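Local coordinates for uncharacterized protein (Pyrococcus furiosus, PDB 3WL4) that is of unknown function but probably removes acetyl groups from an N-acetylated sugar with the help of a bound metal ion, at residues G135-D140 with F186-Y191; I35-H40 with I63-T68; H193-I198 with M236-K241; L114-E119 with H151-F156. All blocks are in the same frame, centred on the assembly; numbering follows the deposited sequence.

Overall arrangement
From the N terminus, interaction 2 comes first: it pairs strands 33-38 and 61-68 around helix 43-57, closing a short loop of the chain before any other contact opens. Interaction 4 then joins the approach to helix 118-131 with helix 149-164. Interaction 1 crosses it, because strand 135-139 leaves from between the segments of interaction 4 and pairs with strand 186-190 beyond them. Interaction 3 follows in series, setting the turn before strand 197-200 against the end of helix 221-240. Interactions 1 and 2 share one parallel sheet, in which strands 33-38 and 135-139 are neighbours; His40 of interaction 2 and His151 of interaction 4 bind the same cadmium ion.

Interaction 1. Residues G135-D140 with F186-Y191; sequences GVFAPD and FIALYY. With TAM (tris(hydroxyethyl)aminomethane), chain K.
Phe186 lays its ring over Gly135, whose CA stands 3.6 Å from the centroid of the Phe186 ring and only 13° off its normal, a CH-pi contact. With chi1 at 65°, CG sits between the backbone N and the carbonyl carbon, and this folds the ring back across the neighbouring strand. The edge of the same ring points at the face of Phe137 in an offset edge-to-face pair, planes 85° apart. With an alanine here, the CA of Gly135 is likely to lose its cover on this side, and Phe137 one of its aromatic neighbours, another being Phe28. Ile187 lies on the other face of the sheet, its CG2 beside Val136 O. Ala188 returns to the Phe137 face, its CB 3.5 Å from Phe137 CD1, while its N donates to Val136 O at 2.9 Å. Leu189 brings CD2 close to Ala138 O and packs its CB against Asp140 CB. Tyr190 swings its ring back across strand 135-139, one face over Pro139 N, with CD1 3.4 Å from Ala138 O; its hydroxyl is hydrogen-bonded to Ile37 O. Tyr190 O receives Asp140 N at 2.8 Å. Tyr191, beyond the strand, meets Pro139 CB at its ring edge, and its hydroxyl is hydrogen-bonded to Asp43; a water donates to both Asp140 O and Tyr191 O. Five backbone hydrogen bonds, from Val136 N to Phe186 O through Asp140 N to Tyr190 O, thus fix the parallel register, while Phe186 and Phe137 pack on one face and both tyrosine hydroxyls are bound outside the strand pair.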
# COMPACT_ATOMS: atom_id res chain seq x y z
N GLY A 135 -2.34 16.54 28.57
CA GLY A 135 -2.83 15.12 28.63
C GLY A 135 -3.49 14.79 27.31
O GLY A 135 -4.05 15.62 26.63
N VAL A 136 -3.36 13.45 27.00
CA VAL A 136 -4.10 12.88 25.81
C VAL A 136 -4.83 11.58 26.26
O VAL A 136 -4.21 10.78 26.98
CB VAL A 136 -3.04 12.58 24.67
CG1 VAL A 136 -3.81 11.85 23.52
CG2 VAL A 136 -2.48 13.81 24.10
N PHE A 137 -6.11 11.55 25.88
CA PHE A 137 -6.88 10.37 26.11
C PHE A 137 -7.19 9.69 24.78
O PHE A 137 -7.46 10.31 23.80
CB PHE A 137 -8.24 10.81 26.70
CG PHE A 137 -8.17 11.42 28.15
CD1 PHE A 137 -8.47 10.65 29.25
CD2 PHE A 137 -7.88 12.78 28.27
CE1 PHE A 137 -8.43 11.18 30.56
CE2 PHE A 137 -7.77 13.34 29.61
CZ PHE A 137 -8.03 12.53 30.72
N ALA A 138 -7.18 8.39 24.84
CA ALA A 138 -7.52 7.55 23.64
C ALA A 138 -8.00 6.17 24.06
O ALA A 138 -7.77 5.78 25.20
CB ALA A 138 -6.18 7.38 22.80
N PRO A 139 -8.61 5.42 23.14
CA PRO A 139 -9.00 4.02 23.51
C PRO A 139 -7.79 3.13 23.77
O PRO A 139 -6.71 3.35 23.17
CB PRO A 139 -9.71 3.46 22.25
CG PRO A 139 -10.23 4.80 21.52
CD PRO A 139 -9.05 5.82 21.80
N ASP A 140 -7.98 2.19 24.71
CA ASP A 140 -6.95 1.21 24.97
C ASP A 140 -6.94 0.18 23.79
O ASP A 140 -7.90 -0.59 23.60
CB ASP A 140 -7.34 0.49 26.24
CG ASP A 140 -6.40 -0.58 26.69
OD1 ASP A 140 -5.53 -1.03 25.89
OD2 ASP A 140 -6.48 -1.05 27.89
N PHE A 186 0.79 13.26 30.32
CA PHE A 186 0.26 11.90 30.59
C PHE A 186 -0.61 11.49 29.40
O PHE A 186 -1.22 12.35 28.71
CB PHE A 186 -0.63 11.87 31.93
CG PHE A 186 -1.90 12.70 31.85
CD1 PHE A 186 -3.13 12.12 31.40
CD2 PHE A 186 -1.92 14.04 32.24
CE1 PHE A 186 -4.31 12.90 31.33
CE2 PHE A 186 -3.14 14.76 32.21
CZ PHE A 186 -4.30 14.21 31.76
N ILE A 187 -0.67 10.17 29.31
CA ILE A 187 -1.70 9.51 28.42
C ILE A 187 -2.67 8.78 29.40
O ILE A 187 -2.26 8.20 30.44
CB ILE A 187 -1.02 8.47 27.56
CG1 ILE A 187 -0.25 9.21 26.51
CG2 ILE A 187 -2.12 7.57 26.91
CD1 ILE A 187 0.72 8.08 25.84
N ALA A 188 -3.96 8.82 29.04
CA ALA A 188 -4.87 7.94 29.78
C ALA A 188 -5.74 7.19 28.75
O ALA A 188 -6.34 7.84 27.87
CB ALA A 188 -5.83 8.87 30.66
N LEU A 189 -5.83 5.87 28.95
CA LEU A 189 -6.57 5.02 27.93
C LEU A 189 -7.93 4.76 28.51
O LEU A 189 -8.06 4.21 29.65
CB LEU A 189 -5.84 3.71 27.73
CG LEU A 189 -4.37 3.99 27.24
CD1 LEU A 189 -3.73 2.59 27.07
CD2 LEU A 189 -4.40 4.72 25.89
N TYR A 190 -8.95 5.07 27.72
CA TYR A 190 -10.36 4.70 28.12
C TYR A 190 -10.79 3.48 27.35
O TYR A 190 -9.99 2.90 26.60
CB TYR A 190 -11.32 5.89 27.96
CG TYR A 190 -11.50 6.46 26.59
CD1 TYR A 190 -10.61 7.44 26.04
CD2 TYR A 190 -12.53 5.95 25.79
CE1 TYR A 190 -10.88 7.96 24.80
CE2 TYR A 190 -12.77 6.45 24.51
CZ TYR A 190 -11.94 7.46 24.00
OH TYR A 190 -12.21 7.99 22.75
N TYR A 191 -12.04 3.01 27.52
CA TYR A 191 -12.43 1.74 26.93
C TYR A 191 -11.49 0.63 27.30
O TYR A 191 -10.97 -0.10 26.40
CB TYR A 191 -12.67 1.80 25.39
CG TYR A 191 -13.81 2.62 24.80
CD1 TYR A 191 -15.07 2.66 25.41
CD2 TYR A 191 -13.64 3.23 23.55
CE1 TYR A 191 -16.11 3.27 24.82
CE2 TYR A 191 -14.74 3.93 22.93
CZ TYR A 191 -15.97 3.90 23.61
OH TYR A 191 -17.00 4.44 22.95
C TAM K . -19.89 3.44 18.62
C1 TAM K . -20.07 2.53 17.45
C2 TAM K . -19.24 3.00 19.87
C3 TAM K . -21.20 3.99 19.03
C4 TAM K . -19.17 1.40 17.72
C5 TAM K . -17.90 2.43 19.32
C6 TAM K . -21.90 4.67 17.97
N TAM K . -18.92 4.57 18.03
O4 TAM K . -18.01 2.08 16.95
O5 TAM K . -17.36 2.50 20.47
O6 TAM K . -22.24 4.06 16.65
O HOH W 1 -10.43 0.31 23.70

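Interaction 2. Residues I35-H40 with I63-T68; sequences ICIEPH and IYICMT. With CD (cadmium ion), chain C; TAM (tris(hydroxyethyl)aminomethane), chain K.
Ile35 overlaps Ile65 on one face of the sheet: its CG2 meets Ile65 CD1 at 3.7 Å, the two side chains crossing at a slant. Farther along that face Ile37 lies beside Ile65, pointing the same way, and its CG2 touches the selenium of Met67, a selenomethionine, at 3.6 Å. Helix 118-131 covers Ile65 and Met67 there. Between the strands, Cys36 N donates to Ile63 O at 2.8 Å and Glu38 N to Ile65 O, in a parallel register that Met67 N continues by donating to Glu38 O.

The other face carries Glu38. Its CG stands between the backbone N and the carbonyl carbon (chi1 46°), and the extended chain beyond leads the carboxylate over strand 61-68, where OE2 comes within 3.5 Å of Cys66 CB and faces Tyr64 CD2 with carboxylate and ring planes 56° apart. OE1 is hydrogen-bonded to Cys44 N at the start of helix 43-57. Replacing Glu38 by an alanine would probably leave the amide of Cys44 without this acceptor and open a gap beside Cys66. The nearby carboxylate of Glu92 may raise the proton affinity of Glu38.

At the end of strand 61-68, Thr68 OG1 donates at 2.8 Å to Pro39 O, just beyond strand 33-38, backed by a weak bond from Thr68 N, and holds the turn leading to His40. His40 ND1 binds cadmium at 2.3 Å, while its NE2 is hydrogen-bonded to Asp150. Strand 33-38, helix 43-57 and strand 61-68 form a beta-alpha-beta unit, and the metal sits at the C-terminal end of its parallel strands, as in Rossmann-like sheets.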
# COMPACT_ATOMS: atom_id res chain seq x y z
N ILE A 35 -6.37 16.63 25.16
CA ILE A 35 -7.02 16.24 23.90
C ILE A 35 -7.60 14.83 24.11
O ILE A 35 -6.93 13.91 24.63
CB ILE A 35 -5.95 16.15 22.76
CG1 ILE A 35 -5.61 17.65 22.42
CG2 ILE A 35 -6.64 15.52 21.59
CD1 ILE A 35 -4.67 17.78 21.21
N CYS A 36 -8.90 14.74 23.73
CA CYS A 36 -9.53 13.40 23.79
C CYS A 36 -9.75 12.98 22.36
O CYS A 36 -10.38 13.63 21.53
CB CYS A 36 -10.95 13.53 24.46
SG CYS A 36 -10.75 14.19 26.21
N ILE A 37 -9.13 11.83 22.05
CA ILE A 37 -9.08 11.27 20.68
C ILE A 37 -10.18 10.16 20.58
O ILE A 37 -10.15 9.18 21.40
CB ILE A 37 -7.71 10.69 20.39
CG1 ILE A 37 -6.70 11.88 20.52
CG2 ILE A 37 -7.70 10.24 18.89
CD1 ILE A 37 -5.25 11.46 20.14
N GLU A 38 -11.05 10.31 19.61
CA GLU A 38 -12.13 9.33 19.45
C GLU A 38 -12.08 8.77 18.05
O GLU A 38 -11.91 9.50 17.07
CB GLU A 38 -13.55 9.92 19.62
CG GLU A 38 -13.80 11.27 18.88
CD GLU A 38 -15.18 11.86 19.21
OE1 GLU A 38 -15.87 11.32 20.03
OE2 GLU A 38 -15.57 12.80 18.47
N PRO A 39 -12.34 7.46 17.91
CA PRO A 39 -12.39 6.88 16.53
C PRO A 39 -13.52 7.39 15.69
O PRO A 39 -13.34 7.71 14.52
CB PRO A 39 -12.56 5.36 16.82
CG PRO A 39 -11.91 5.12 18.22
CD PRO A 39 -12.27 6.47 19.02
N HIS A 40 -14.75 7.49 16.34
CA HIS A 40 -15.92 7.98 15.62
C HIS A 40 -16.61 9.08 16.47
O HIS A 40 -16.38 9.17 17.67
CB HIS A 40 -16.93 6.77 15.58
CG HIS A 40 -16.35 5.55 14.93
ND1 HIS A 40 -16.19 4.38 15.64
CD2 HIS A 40 -15.92 5.32 13.65
CE1 HIS A 40 -15.61 3.48 14.88
NE2 HIS A 40 -15.49 4.00 13.64
N ILE A 63 -10.27 19.40 24.19
CA ILE A 63 -10.36 19.45 22.73
C ILE A 63 -10.49 18.00 22.19
O ILE A 63 -9.83 17.14 22.75
CB ILE A 63 -8.99 20.06 22.21
CG1 ILE A 63 -8.93 21.57 22.67
CG2 ILE A 63 -9.00 19.99 20.70
CD1 ILE A 63 -7.43 22.01 22.53
N TYR A 64 -11.35 17.87 21.22
CA TYR A 64 -11.47 16.48 20.61
C TYR A 64 -10.64 16.45 19.30
O TYR A 64 -10.52 17.45 18.56
CB TYR A 64 -12.86 16.23 20.15
CG TYR A 64 -13.88 15.98 21.26
CD1 TYR A 64 -13.52 15.99 22.60
CD2 TYR A 64 -15.17 15.73 20.83
CE1 TYR A 64 -14.56 15.71 23.61
CE2 TYR A 64 -16.18 15.40 21.79
CZ TYR A 64 -15.80 15.41 23.08
OH TYR A 64 -16.81 15.13 24.03
N ILE A 65 -10.10 15.23 19.06
CA ILE A 65 -9.71 14.87 17.66
C ILE A 65 -10.62 13.69 17.28
O ILE A 65 -10.57 12.69 18.08
CB ILE A 65 -8.23 14.44 17.57
CG1 ILE A 65 -7.33 15.64 17.91
CG2 ILE A 65 -7.95 14.05 16.08
CD1 ILE A 65 -5.81 15.21 17.99
N CYS A 66 -11.37 13.80 16.22
CA CYS A 66 -12.22 12.65 15.75
C CYS A 66 -11.55 12.12 14.51
O CYS A 66 -11.37 12.80 13.56
CB CYS A 66 -13.62 13.17 15.54
SG CYS A 66 -14.76 11.79 15.26
N MSE A 67 -11.22 10.82 14.60
CA MSE A 67 -10.40 10.28 13.48
C MSE A 67 -11.15 10.02 12.25
O MSE A 67 -10.59 10.21 11.17
CB MSE A 67 -9.93 8.86 13.94
CG MSE A 67 -9.16 8.79 15.27
SE MSE A 67 -7.54 9.91 15.30
CE MSE A 67 -6.46 8.97 14.02
N THR A 68 -12.46 9.67 12.34
CA THR A 68 -13.25 9.35 11.19
C THR A 68 -14.59 10.13 11.13
O THR A 68 -14.90 10.88 12.08
CB THR A 68 -13.57 7.85 11.05
OG1 THR A 68 -14.62 7.53 12.03
CG2 THR A 68 -12.41 6.91 11.27
CD CD C . -16.73 3.98 17.89
C TAM K . -19.89 3.44 18.62
C1 TAM K . -20.07 2.53 17.45
C2 TAM K . -19.24 3.00 19.87
C3 TAM K . -21.20 3.99 19.03
C4 TAM K . -19.17 1.40 17.72
C5 TAM K . -17.90 2.43 19.32
C6 TAM K . -21.90 4.67 17.97
N TAM K . -18.92 4.57 18.03
O4 TAM K . -18.01 2.08 16.95
O5 TAM K . -17.36 2.50 20.47
O6 TAM K . -22.24 4.06 16.65

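Interaction 3. Residues H193-I198 with M236-K241; sequences HKPNYI and MFYGEK. With CA (calcium ion), chain E.
Ile198 has CG1 beside its backbone N (chi1 -49°) and a second bend at chi2, -64°, which together keep the branched chain compact against helix 221-240 at Tyr238. Its CG2 lies 3.5 Å from Tyr238 O, and CD1 is 4.2 Å from Tyr238 CD1. Tyr238 turns CG away from its carbonyl carbon (chi1 -67°), bringing the ring edge to Pro195, whose CG meets Tyr238 CE1 at 3.8 Å near the ring plane. The other neighbour of that proline carbon is the stem of Lys241: Lys241 CD is 3.9 Å from Pro195 CG. Lys241 CE also lies over one face of the Phe237 ring, offset toward its rim.

The phenol group of Tyr238 is hydrogen-bonded to Thr192 O, just before 193-198, so the ring is held at its far end as well as along its edge. At the start of 193-198, His193 NE2 binds calcium at 2.3 Å, beside three waters and Asp265 of a second subunit. No hydrogen bond joins the two segments themselves. Apolar packing therefore carries their direct contact, while the polar grip comes from Thr192 and the metal ties this corner to a neighbouring subunit.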
# COMPACT_ATOMS: atom_id res chain seq x y z
N HIS A 193 -10.18 -2.70 29.83
CA HIS A 193 -10.44 -3.81 30.78
C HIS A 193 -9.48 -3.75 31.98
O HIS A 193 -9.74 -4.52 32.96
CB HIS A 193 -10.35 -5.13 29.98
CG HIS A 193 -10.20 -6.43 30.72
ND1 HIS A 193 -9.11 -7.27 30.63
CD2 HIS A 193 -11.14 -7.07 31.50
CE1 HIS A 193 -9.37 -8.36 31.36
NE2 HIS A 193 -10.58 -8.25 31.92
N LYS A 194 -8.42 -2.92 31.90
CA LYS A 194 -7.42 -2.94 32.99
C LYS A 194 -7.28 -1.52 33.49
O LYS A 194 -6.18 -0.91 33.51
CB LYS A 194 -6.06 -3.52 32.47
CG LYS A 194 -6.13 -5.04 32.20
CD LYS A 194 -6.28 -5.86 33.50
CE LYS A 194 -6.20 -7.38 33.18
NZ LYS A 194 -6.37 -8.00 34.51
N PRO A 195 -8.37 -0.91 34.01
CA PRO A 195 -8.19 0.43 34.51
C PRO A 195 -7.37 0.42 35.83
O PRO A 195 -7.48 -0.57 36.58
CB PRO A 195 -9.68 0.88 34.86
CG PRO A 195 -10.32 -0.47 35.22
CD PRO A 195 -9.72 -1.53 34.22
N ASN A 196 -6.65 1.53 36.06
CA ASN A 196 -5.99 1.68 37.38
C ASN A 196 -6.35 3.01 37.97
O ASN A 196 -5.75 3.35 39.06
CB ASN A 196 -4.51 1.42 37.29
CG ASN A 196 -3.79 2.16 36.19
OD1 ASN A 196 -2.57 1.74 35.94
ND2 ASN A 196 -4.28 3.14 35.66
N TYR A 197 -7.21 3.76 37.34
CA TYR A 197 -7.68 5.03 37.91
C TYR A 197 -9.16 5.14 37.56
O TYR A 197 -9.54 5.02 36.34
CB TYR A 197 -6.94 6.20 37.39
CG TYR A 197 -7.48 7.52 37.95
CD1 TYR A 197 -7.38 7.75 39.34
CD2 TYR A 197 -8.10 8.50 37.12
CE1 TYR A 197 -7.93 8.97 39.87
CE2 TYR A 197 -8.66 9.73 37.66
CZ TYR A 197 -8.50 9.93 39.02
OH TYR A 197 -8.99 11.13 39.52
N ILE A 198 -10.07 5.28 38.55
CA ILE A 198 -11.49 5.37 38.23
C ILE A 198 -12.04 6.72 38.72
O ILE A 198 -11.73 7.14 39.86
CB ILE A 198 -12.32 4.32 39.07
CG1 ILE A 198 -11.72 2.97 39.00
CG2 ILE A 198 -13.84 4.39 38.70
CD1 ILE A 198 -11.76 2.40 37.60
N MSE A 236 -21.14 0.54 36.04
CA MSE A 236 -21.15 -0.22 37.32
C MSE A 236 -19.87 -1.03 37.42
O MSE A 236 -19.28 -1.16 38.47
CB MSE A 236 -22.42 -1.06 37.48
CG MSE A 236 -23.54 -0.09 37.53
SE MSE A 236 -25.27 -1.19 37.55
CE MSE A 236 -24.96 -1.81 39.25
N PHE A 237 -19.46 -1.64 36.31
CA PHE A 237 -18.20 -2.35 36.33
C PHE A 237 -17.04 -1.48 36.86
O PHE A 237 -16.28 -1.93 37.69
CB PHE A 237 -17.91 -2.81 34.85
CG PHE A 237 -16.54 -3.46 34.63
CD1 PHE A 237 -16.34 -4.79 34.95
CD2 PHE A 237 -15.51 -2.72 34.07
CE1 PHE A 237 -15.08 -5.38 34.67
CE2 PHE A 237 -14.25 -3.27 33.87
CZ PHE A 237 -14.06 -4.67 34.10
N TYR A 238 -16.94 -0.25 36.37
CA TYR A 238 -15.88 0.65 36.84
C TYR A 238 -16.16 1.17 38.24
O TYR A 238 -15.25 1.17 39.12
CB TYR A 238 -15.69 1.82 35.86
CG TYR A 238 -15.13 1.39 34.51
CD1 TYR A 238 -13.95 0.69 34.45
CD2 TYR A 238 -15.83 1.74 33.40
CE1 TYR A 238 -13.46 0.28 33.15
CE2 TYR A 238 -15.34 1.39 32.11
CZ TYR A 238 -14.14 0.72 32.09
OH TYR A 238 -13.68 0.34 30.78
N GLY A 239 -17.41 1.62 38.43
CA GLY A 239 -17.64 2.22 39.82
C GLY A 239 -17.46 1.19 40.96
O GLY A 239 -16.92 1.61 42.03
N GLU A 240 -17.81 -0.07 40.74
CA GLU A 240 -17.71 -1.08 41.85
C GLU A 240 -16.27 -1.21 42.28
O GLU A 240 -16.00 -1.43 43.49
CB GLU A 240 -18.31 -2.33 41.40
CG GLU A 240 -18.58 -3.30 42.55
CD GLU A 240 -19.50 -4.44 42.09
OE1 GLU A 240 -20.72 -4.17 41.90
OE2 GLU A 240 -19.02 -5.58 41.89
N LYS A 241 -15.29 -0.90 41.39
CA LYS A 241 -13.86 -1.08 41.74
C LYS A 241 -13.45 -0.06 42.81
O LYS A 241 -12.44 -0.25 43.44
CB LYS A 241 -12.97 -0.92 40.45
CG LYS A 241 -13.25 -2.05 39.49
CD LYS A 241 -12.26 -1.95 38.25
CE LYS A 241 -12.78 -2.99 37.23
NZ LYS A 241 -12.87 -4.40 37.78
CA CA E . -11.85 -9.87 33.05
O HOH W 2 -11.42 -11.50 34.57
O HOH W 3 -9.61 -10.19 32.66
O HOH W 4 -13.63 -8.51 33.95

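Interaction 4. Residues L114-E119 with H151-F156; sequences LPYSRE and HRRTGF. With CD (cadmium ion), chain C; TAM (tris(hydroxyethyl)aminomethane), chain K.
Arg153 and Leu114 make the polar link: Arg153 NH1 donates to Leu114 O at 2.9 Å, with an N-H...O angle of 165°. The carbonyl oxygen lies in the guanidinium plane, so the group meets it edge-on. Over one face of the guanidinium stands Tyr116 CB, 3.7 Å from Arg153 NE, with the ring and guanidinium planes 44° apart. The arginine chain runs extended from CG to NE (chi2 172°), which carries its end from the helix to the loop. Beside it Leu114 CD2 reaches Thr154 OG1 at 3.4 Å, the two side chains crossing at about a right angle, and Tyr116 CE1 touches Phe156 CB at 3.9 Å.

Outward, Thr154 OG1 is hydrogen-bonded to Asp150 O one turn earlier in the helix, and the OD1 of Asp150 receives Leu114 N, so both the amide and the carbonyl of Leu114 are held from helix 149-164. The hydroxyl of Tyr116 is hydrogen-bonded to Glu160 farther along that helix, and Arg121 makes a cation-pi contact with its ring. Arg153 of a third subunit also packs on Tyr116, which places this surface at a subunit interface.

At the start of 151-156, His151 NE2 binds cadmium at 2.3 Å, together with His40 and Asp43. Two histidines and an aspartate gathered round one metal are consistent with the metal site of the GlcNAc-PI de-N-acetylase family, which in relatives usually holds zinc.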
# COMPACT_ATOMS: atom_id res chain seq x y z
N LEU A 114 -10.04 3.82 8.51
CA LEU A 114 -8.92 4.61 9.11
C LEU A 114 -7.61 3.89 8.79
O LEU A 114 -7.47 2.74 9.21
CB LEU A 114 -9.17 4.68 10.62
CG LEU A 114 -8.03 5.42 11.32
CD1 LEU A 114 -7.96 6.91 10.87
CD2 LEU A 114 -8.29 5.40 12.85
N PRO A 115 -6.63 4.54 8.17
CA PRO A 115 -5.33 3.83 7.93
C PRO A 115 -4.52 3.67 9.15
O PRO A 115 -4.72 4.42 10.12
CB PRO A 115 -4.58 4.78 6.95
CG PRO A 115 -5.69 5.70 6.34
CD PRO A 115 -6.71 5.87 7.48
N TYR A 116 -3.64 2.63 9.14
CA TYR A 116 -2.64 2.59 10.19
C TYR A 116 -1.31 2.93 9.50
O TYR A 116 -0.71 2.06 8.82
CB TYR A 116 -2.59 1.16 10.78
CG TYR A 116 -1.60 1.04 11.84
CD1 TYR A 116 -1.78 1.71 13.07
CD2 TYR A 116 -0.39 0.34 11.58
CE1 TYR A 116 -0.79 1.65 14.08
CE2 TYR A 116 0.57 0.24 12.63
CZ TYR A 116 0.38 0.93 13.81
OH TYR A 116 1.43 0.80 14.76
N SER A 117 -0.95 4.19 9.58
CA SER A 117 0.20 4.59 8.72
C SER A 117 0.84 5.83 9.35
O SER A 117 0.28 6.59 10.18
CB SER A 117 -0.37 5.03 7.37
OG SER A 117 -1.19 6.23 7.45
N ARG A 118 2.07 6.09 8.83
CA ARG A 118 2.80 7.34 9.21
C ARG A 118 2.00 8.55 8.86
O ARG A 118 2.01 9.53 9.64
CB ARG A 118 4.12 7.31 8.43
CG ARG A 118 4.92 8.62 8.70
CD ARG A 118 6.21 8.63 7.75
NE ARG A 118 5.78 8.63 6.34
CZ ARG A 118 6.51 8.17 5.38
NH1 ARG A 118 7.80 7.90 5.62
NH2 ARG A 118 5.97 8.11 4.17
N GLU A 119 1.27 8.55 7.74
CA GLU A 119 0.49 9.75 7.42
C GLU A 119 -0.47 10.09 8.55
O GLU A 119 -0.68 11.31 8.83
CB GLU A 119 -0.27 9.42 6.13
CG GLU A 119 -1.15 10.59 5.73
CD GLU A 119 -1.93 10.37 4.49
OE1 GLU A 119 -2.09 9.26 3.98
OE2 GLU A 119 -2.43 11.35 3.94
N HIS A 151 -11.07 1.35 16.02
CA HIS A 151 -10.75 1.55 17.47
C HIS A 151 -9.34 1.10 17.78
O HIS A 151 -8.61 1.83 18.49
CB HIS A 151 -11.77 0.73 18.35
CG HIS A 151 -13.06 1.48 18.54
ND1 HIS A 151 -13.60 1.67 19.80
CD2 HIS A 151 -13.80 2.17 17.65
CE1 HIS A 151 -14.72 2.44 19.65
NE2 HIS A 151 -14.89 2.72 18.37
N ARG A 152 -8.92 -0.07 17.31
CA ARG A 152 -7.59 -0.54 17.66
C ARG A 152 -6.55 0.48 17.06
O ARG A 152 -5.58 0.89 17.78
CB ARG A 152 -7.29 -1.90 16.99
CG ARG A 152 -8.19 -3.03 17.58
CD ARG A 152 -7.77 -4.38 17.01
NE ARG A 152 -8.00 -4.49 15.56
CZ ARG A 152 -8.89 -5.22 14.97
NH1 ARG A 152 -9.86 -5.90 15.65
NH2 ARG A 152 -8.93 -5.27 13.63
N ARG A 153 -6.79 0.85 15.81
CA ARG A 153 -5.79 1.77 15.16
C ARG A 153 -5.73 3.11 15.86
O ARG A 153 -4.68 3.70 16.03
CB ARG A 153 -6.11 1.92 13.72
CG ARG A 153 -5.79 0.56 12.97
CD ARG A 153 -6.29 0.63 11.54
NE ARG A 153 -5.86 -0.63 10.91
CZ ARG A 153 -5.75 -0.71 9.60
NH1 ARG A 153 -6.14 0.23 8.72
NH2 ARG A 153 -5.20 -1.89 9.13
N THR A 154 -6.89 3.64 16.32
CA THR A 154 -6.84 4.92 16.99
C THR A 154 -5.98 4.83 18.22
O THR A 154 -5.18 5.75 18.56
CB THR A 154 -8.30 5.33 17.39
OG1 THR A 154 -9.03 5.62 16.20
CG2 THR A 154 -8.33 6.68 18.17
N GLY A 155 -6.17 3.77 19.05
CA GLY A 155 -5.39 3.65 20.27
C GLY A 155 -3.86 3.58 20.01
O GLY A 155 -3.10 4.26 20.64
N PHE A 156 -3.50 2.68 19.10
CA PHE A 156 -2.04 2.57 18.80
C PHE A 156 -1.52 3.87 18.23
O PHE A 156 -0.43 4.28 18.62
CB PHE A 156 -1.88 1.39 17.78
CG PHE A 156 -1.99 0.01 18.34
CD1 PHE A 156 -1.23 -0.40 19.43
CD2 PHE A 156 -2.93 -0.86 17.74
CE1 PHE A 156 -1.39 -1.75 19.95
CE2 PHE A 156 -3.06 -2.21 18.28
CZ PHE A 156 -2.27 -2.58 19.38
CD CD C . -16.73 3.98 17.89
C TAM K . -19.89 3.44 18.62
C1 TAM K . -20.07 2.53 17.45
C2 TAM K . -19.24 3.00 19.87
C3 TAM K . -21.20 3.99 19.03
C4 TAM K . -19.17 1.40 17.72
C5 TAM K . -17.90 2.43 19.32
C6 TAM K . -21.90 4.67 17.97
N TAM K . -18.92 4.57 18.03
O4 TAM K . -18.01 2.08 16.95
O5 TAM K . -17.36 2.50 20.47
O6 TAM K . -22.24 4.06 16.65